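Local coordinates for suppressor of fused homolog (Drosophila melanogaster, PDB 6LPH), which probably binds and sequesters DNA-binding transcription factors, a role of the whole protein, of which this chain is the N-terminal part, at residues Arg66-His71 / Gly226-Val231; Gly198-Glu203 / Arg236-Glu242. All blocks are in the same frame, centred on the assembly; numbering follows the deposited sequence.

How the interactions relate
Both contacts pack the chain that follows helix 201-219 against earlier elements of the fold. Interaction 1 sets 226-231 against the loop between strands 54-60 and 71-77; interaction 2 sets 236-242 against the junction of strand 189-199 with helix 201-219. Along the chain the segments alternate, and only four residues separate 231 from 236, so one connection serves both. The centres of interactions 1 and 2 lie about 16 Å apart, and the nearest atoms of interactions 1 and 2 are about 6 Å apart, without touching. T232, just past the first contact, bonds through OG1 to G198 N of the second. Their chemistry differs: methyl groups over rings and a water bridging three backbone groups in interaction 1, a carboxylate gripped by several donors in interaction 2.

Interaction 1 of 2, residues Arg66-His71 / Gly226-Val231; sequences RNVPPH and GGDWLV
V68 and V231 each lay a methyl group on an aromatic ring of the other segment, and these two CH-pi contacts, together with P69, form an apolar patch. V68 CG2 stands 3.8 Å from the centroid of the five-membered ring of W229, 14° off the normal, while CG1 of the same valine, anti to its own nitrogen (chi1 -173°), reaches towards CE3 at the six-membered end of the indole. In the reverse sense V231 CG2 sits over one face of the H71 imidazole, 3.8 Å from its centroid. The same methyl meets P69 CD at 3.8 Å, so it is wedged between proline and histidine. Were W229 an alanine, V68 would probably lose the flat surface under both its methyls, and a gap would open beside the aliphatic chain of R66, whose CD approaches NE1.

The 66-71 loop is shaped by a G1 beta bulge, in which N67 and V68 both face D63, and 226-231 by a type I turn from G227 to L230; the contact is thus one of loop against turn, beside strand 71-77.

On the polar side, N67 O is met by a water and by a CH group. The water joins three backbone groups, donating to N67 O and to G226 O and accepting from W229 N at 2.9 Å. G227 CA adds a CH...O contact to N67 O at 3.3 Å, 163° at the hydrogen; a side chain at G227 would clash with that oxygen, and its positive phi also favours glycine.

The histidine under V231 is fixed in rotation. H71 ND1 donates to P69 O at 2.8 Å, nearly straight and in the plane of the imidazole, while NE2 is bonded to R107 NH1 of strand 97-109.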
loop_
_atom_site.group_PDB
_atom_site.type_symbol
_atom_site.label_atom_id
_atom_site.label_comp_id
_atom_site.label_asym_id
_atom_site.label_seq_id
_atom_site.Cartn_x
_atom_site.Cartn_y
_atom_site.Cartn_z
ATOM N N ARG A 66 16.362 12.737 3.421
ATOM C CA ARG A 66 15.679 12.203 2.245
ATOM C C ARG A 66 14.286 12.742 2.065
ATOM O O ARG A 66 13.528 12.181 1.274
ATOM C CB ARG A 66 15.580 10.689 2.317
ATOM C CG ARG A 66 16.899 10.002 2.517
ATOM C CD ARG A 66 16.724 8.507 2.340
ATOM N NE ARG A 66 18.017 7.854 2.507
ATOM C CZ ARG A 66 18.936 7.734 1.549
ATOM N NH1 ARG A 66 18.723 8.209 0.328
ATOM N NH2 ARG A 66 20.082 7.130 1.814
ATOM N N ASN A 67 13.929 13.800 2.799
ATOM C CA ASN A 67 12.606 14.413 2.661
ATOM C C ASN A 67 11.516 13.377 2.841
ATOM O O ASN A 67 10.560 13.333 2.058
ATOM C CB ASN A 67 12.422 15.057 1.273
ATOM C CG ASN A 67 13.152 16.373 1.120
ATOM O OD1 ASN A 67 13.363 17.111 2.077
ATOM N ND2 ASN A 67 13.511 16.689 -0.109
ATOM N N VAL A 68 11.659 12.531 3.859
ATOM C CA VAL A 68 10.614 11.574 4.203
ATOM C C VAL A 68 9.878 12.056 5.455
ATOM O O VAL A 68 10.484 12.163 6.525
ATOM C CB VAL A 68 11.177 10.161 4.413
ATOM C CG1 VAL A 68 10.032 9.159 4.595
ATOM C CG2 VAL A 68 12.060 9.770 3.229
ATOM N N PRO A 69 8.577 12.382 5.320
ATOM C CA PRO A 69 7.817 12.845 6.468
ATOM C C PRO A 69 7.384 11.622 7.302
ATOM O O PRO A 69 7.467 10.470 6.825
ATOM C CB PRO A 69 6.582 13.482 5.801
ATOM C CG PRO A 69 6.308 12.529 4.664
ATOM C CD PRO A 69 7.703 12.201 4.136
ATOM N N PRO A 70 6.939 11.856 8.539
ATOM C CA PRO A 70 6.380 10.735 9.305
ATOM C C PRO A 70 5.147 10.207 8.607
ATOM O O PRO A 70 4.348 10.999 8.061
ATOM C CB PRO A 70 5.981 11.350 10.652
ATOM C CG PRO A 70 6.293 12.804 10.569
ATOM C CD PRO A 70 6.936 13.143 9.274
ATOM N N HIS A 71 4.995 8.882 8.608
ATOM C CA HIS A 71 3.893 8.279 7.884
ATOM C C HIS A 71 3.609 6.878 8.359
ATOM O O HIS A 71 4.370 6.297 9.159
ATOM C CB HIS A 71 4.158 8.329 6.381
ATOM C CG HIS A 71 5.334 7.475 5.912
ATOM N ND1 HIS A 71 6.614 7.940 5.862
ATOM C CD2 HIS A 71 5.367 6.192 5.387
ATOM C CE1 HIS A 71 7.422 6.984 5.366
ATOM N NE2 HIS A 71 6.663 5.904 5.092
ATOM N N GLY A 226 5.437 14.412 -2.036
ATOM C CA GLY A 226 5.677 13.069 -1.536
ATOM C C GLY A 226 7.100 12.795 -1.048
ATOM O O GLY A 226 7.336 11.801 -0.356
ATOM N N GLY A 227 8.027 13.690 -1.386
ATOM C CA GLY A 227 9.453 13.509 -1.097
ATOM C C GLY A 227 10.061 12.269 -1.749
ATOM O O GLY A 227 9.419 11.593 -2.590
ATOM N N ASP A 228 11.293 11.953 -1.347
ATOM C CA ASP A 228 12.046 10.831 -1.930
ATOM C C ASP A 228 11.278 9.515 -1.969
ATOM O O ASP A 228 11.402 8.737 -2.930
ATOM C CB ASP A 228 13.256 10.572 -1.050
ATOM C CG ASP A 228 14.523 10.610 -1.790
ATOM O OD1 ASP A 228 14.621 9.892 -2.821
ATOM O OD2 ASP A 228 15.441 11.361 -1.327
ATOM N N TRP A 229 10.498 9.247 -0.917
ATOM C CA TRP A 229 9.831 7.947 -0.798
ATOM C C TRP A 229 8.395 7.925 -1.211
ATOM O O TRP A 229 7.691 6.951 -0.915
ATOM C CB TRP A 229 9.932 7.426 0.624
ATOM C CG TRP A 229 11.294 6.922 1.006
ATOM C CD1 TRP A 229 12.508 7.094 0.331
ATOM C CD2 TRP A 229 11.629 6.189 2.224
ATOM N NE1 TRP A 229 13.533 6.517 1.029
ATOM C CE2 TRP A 229 13.079 5.953 2.174
ATOM C CE3 TRP A 229 10.897 5.721 3.317
ATOM C CZ2 TRP A 229 13.747 5.264 3.189
ATOM C CZ3 TRP A 229 11.582 5.019 4.331
ATOM C CH2 TRP A 229 12.968 4.807 4.265
ATOM N N LEU A 230 7.954 8.985 -1.897
ATOM C CA LEU A 230 6.624 9.033 -2.530
ATOM C C LEU A 230 5.501 8.732 -1.529
ATOM O O LEU A 230 4.674 7.856 -1.734
ATOM C CB LEU A 230 6.574 8.108 -3.761
ATOM C CG LEU A 230 7.453 8.563 -4.943
ATOM C CD1 LEU A 230 7.618 7.473 -6.004
ATOM C CD2 LEU A 230 6.940 9.862 -5.563
ATOM N N VAL A 231 5.495 9.468 -0.427
ATOM C CA VAL A 231 4.451 9.336 0.557
ATOM C C VAL A 231 3.193 10.006 0.007
ATOM O O VAL A 231 3.247 11.122 -0.524
ATOM C CB VAL A 231 4.881 9.983 1.891
ATOM C CG1 VAL A 231 3.706 10.074 2.882
ATOM C CG2 VAL A 231 6.061 9.205 2.482
HETATM O O HOH W 1 9.352 10.896 1.112
#

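Interaction 2 of 2, residues Gly198-Glu203 / Arg236-Glu242; sequences GVFDDE and RQMSVFE
E203 and R236 meet head-on in a two-pronged salt bridge: R236 NH2 reaches E203 OE1 at 2.8 Å and R236 NH1 reaches E203 OE2 at 3.0 Å, each through the syn lone pair, with the carboxylate and guanidinium nearly coplanar (25°). Each oxygen takes a second donor. E203 OE1 receives V240 N at 2.7 Å, nearly along its C-O bond, and OE2 receives F200 N from above the carboxylate plane. Four bonds therefore hold this buried group, which would be expected to favour its charged form. The bend at chi3 of R236 (-20°) turns the guanidinium back, and NH2 also donates to M238 O.

Aromatic rings pack round this pair. F200 CE2 lies over one face of the guanidinium, 3.4 Å from R236 NH2, though the planes are 42° apart. On the F200 ring itself, S239 N lies over one face and S239 CB makes a CH-pi contact. The F241 ring turns its edge to D202 OD2 and E203 CA.

Hydroxyl and water bonds complete the contact. S239 OG donates to the syn lone pair of D202 OD2 at 2.7 Å, and a water joins G198 O to R236 NH1.

Two helix starts thus meet, with F200 and S239 at their N-cap positions; S239 and E242 close the second with a capping box, S239 N to E242 OE1 and E242 N to S239 OG.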
loop_
_atom_site.group_PDB
_atom_site.type_symbol
_atom_site.label_atom_id
_atom_site.label_comp_id
_atom_site.label_asym_id
_atom_site.label_seq_id
_atom_site.Cartn_x
_atom_site.Cartn_y
_atom_site.Cartn_z
ATOM N N GLY A 198 -0.878 7.720 -4.453
ATOM C CA GLY A 198 -2.087 8.434 -4.865
ATOM C C GLY A 198 -1.688 9.667 -5.661
ATOM O O GLY A 198 -0.725 10.352 -5.313
ATOM N N VAL A 199 -2.423 9.945 -6.735
ATOM C CA VAL A 199 -2.124 11.061 -7.633
ATOM C C VAL A 199 -3.393 11.824 -8.081
ATOM O O VAL A 199 -4.536 11.297 -8.034
ATOM C CB VAL A 199 -1.307 10.631 -8.894
ATOM C CG1 VAL A 199 0.080 10.111 -8.504
ATOM C CG2 VAL A 199 -2.056 9.589 -9.732
ATOM N N PHE A 200 -3.163 13.040 -8.570
ATOM C CA PHE A 200 -4.210 13.919 -9.121
ATOM C C PHE A 200 -4.590 13.410 -10.499
ATOM O O PHE A 200 -3.861 12.584 -11.128
ATOM C CB PHE A 200 -3.676 15.365 -9.267
ATOM C CG PHE A 200 -3.728 16.183 -8.005
ATOM C CD1 PHE A 200 -4.481 17.357 -7.960
ATOM C CD2 PHE A 200 -2.992 15.807 -6.860
ATOM C CE1 PHE A 200 -4.526 18.122 -6.793
ATOM C CE2 PHE A 200 -3.043 16.570 -5.692
ATOM C CZ PHE A 200 -3.824 17.724 -5.657
ATOM N N ASP A 201 -5.725 13.896 -10.963
ATOM C CA ASP A 201 -6.203 13.587 -12.302
ATOM C C ASP A 201 -5.173 13.948 -13.354
ATOM O O ASP A 201 -4.958 13.151 -14.261
ATOM C CB ASP A 201 -7.505 14.333 -12.634
ATOM C CG ASP A 201 -8.735 13.744 -11.935
ATOM O OD1 ASP A 201 -8.617 12.874 -11.051
ATOM O OD2 ASP A 201 -9.855 14.187 -12.268
ATOM N N ASP A 202 -4.563 15.142 -13.260
ATOM C CA ASP A 202 -3.596 15.550 -14.297
ATOM C C ASP A 202 -2.314 14.709 -14.243
ATOM O O ASP A 202 -1.730 14.385 -15.283
ATOM C CB ASP A 202 -3.306 17.074 -14.308
ATOM C CG ASP A 202 -2.716 17.602 -12.989
ATOM O OD1 ASP A 202 -2.745 16.889 -11.966
ATOM O OD2 ASP A 202 -2.240 18.760 -12.968
ATOM N N GLU A 203 -1.907 14.325 -13.033
ATOM C CA GLU A 203 -0.747 13.433 -12.854
ATOM C C GLU A 203 -1.010 12.071 -13.522
ATOM O O GLU A 203 -0.136 11.505 -14.222
ATOM C CB GLU A 203 -0.410 13.288 -11.355
ATOM C CG GLU A 203 0.280 14.535 -10.784
ATOM C CD GLU A 203 0.168 14.728 -9.272
ATOM O OE1 GLU A 203 0.652 15.787 -8.801
ATOM O OE2 GLU A 203 -0.376 13.855 -8.549
ATOM N N ARG A 236 -3.410 16.699 0.063
ATOM C CA ARG A 236 -2.645 17.504 -0.906
ATOM C C ARG A 236 -3.569 18.361 -1.766
ATOM O O ARG A 236 -4.570 17.875 -2.290
ATOM C CB ARG A 236 -1.780 16.639 -1.830
ATOM C CG ARG A 236 -0.534 17.391 -2.183
ATOM C CD ARG A 236 0.312 16.932 -3.349
ATOM N NE ARG A 236 0.203 15.561 -3.854
ATOM C CZ ARG A 236 0.240 15.305 -5.172
ATOM N NH1 ARG A 236 0.188 14.068 -5.658
ATOM N NH2 ARG A 236 0.315 16.327 -6.030
ATOM N N GLN A 237 -3.191 19.610 -1.963
ATOM C CA GLN A 237 -4.118 20.577 -2.571
ATOM C C GLN A 237 -3.823 20.873 -4.025
ATOM O O GLN A 237 -4.721 21.245 -4.764
ATOM C CB GLN A 237 -4.179 21.878 -1.762
ATOM C CG GLN A 237 -5.001 21.804 -0.466
ATOM C CD GLN A 237 -6.365 21.150 -0.646
ATOM O OE1 GLN A 237 -6.688 20.176 0.027
ATOM N NE2 GLN A 237 -7.163 21.666 -1.576
ATOM N N MET A 238 -2.571 20.680 -4.436
ATOM C CA MET A 238 -2.125 21.075 -5.776
ATOM C C MET A 238 -1.295 19.961 -6.382
ATOM O O MET A 238 -0.572 19.283 -5.651
ATOM C CB MET A 238 -1.303 22.371 -5.711
ATOM C CG MET A 238 -2.162 23.635 -5.573
ATOM S SD MET A 238 -1.243 25.165 -5.302
ATOM C CE MET A 238 -0.522 25.448 -6.916
ATOM N N SER A 239 -1.411 19.768 -7.702
ATOM C CA SER A 239 -0.631 18.749 -8.396
ATOM C C SER A 239 0.759 19.260 -8.618
ATOM O O SER A 239 1.037 20.467 -8.486
ATOM C CB SER A 239 -1.243 18.392 -9.752
ATOM O OG SER A 239 -1.050 19.445 -10.678
ATOM N N VAL A 240 1.638 18.344 -9.014
ATOM C CA VAL A 240 3.023 18.699 -9.272
ATOM C C VAL A 240 3.121 19.725 -10.405
ATOM O O VAL A 240 3.980 20.616 -10.384
ATOM C CB VAL A 240 3.869 17.437 -9.573
ATOM C CG1 VAL A 240 3.504 16.830 -10.936
ATOM C CG2 VAL A 240 5.355 17.753 -9.457
ATOM N N PHE A 241 2.236 19.596 -11.397
ATOM C CA PHE A 241 2.236 20.502 -12.530
ATOM C C PHE A 241 1.749 21.904 -12.134
ATOM O O PHE A 241 2.148 22.894 -12.754
ATOM C CB PHE A 241 1.374 19.919 -13.671
ATOM C CG PHE A 241 1.837 18.568 -14.142
ATOM C CD1 PHE A 241 1.047 17.432 -13.934
ATOM C CD2 PHE A 241 3.080 18.422 -14.748
ATOM C CE1 PHE A 241 1.487 16.183 -14.340
ATOM C CE2 PHE A 241 3.525 17.174 -15.158
ATOM C CZ PHE A 241 2.730 16.050 -14.955
ATOM N N GLU A 242 0.867 21.986 -11.136
ATOM C CA GLU A 242 0.454 23.285 -10.562
ATOM C C GLU A 242 1.585 23.876 -9.724
ATOM O O GLU A 242 1.848 25.074 -9.802
ATOM C CB GLU A 242 -0.787 23.162 -9.666
ATOM C CG GLU A 242 -2.085 22.868 -10.378
ATOM C CD GLU A 242 -3.214 22.592 -9.403
ATOM O OE1 GLU A 242 -3.370 21.429 -8.967
ATOM O OE2 GLU A 242 -3.954 23.541 -9.075
HETATM O O HOH W 2 1.126 11.773 -4.024
HETATM O O HOH W 3 -4.164 19.991 -11.411
#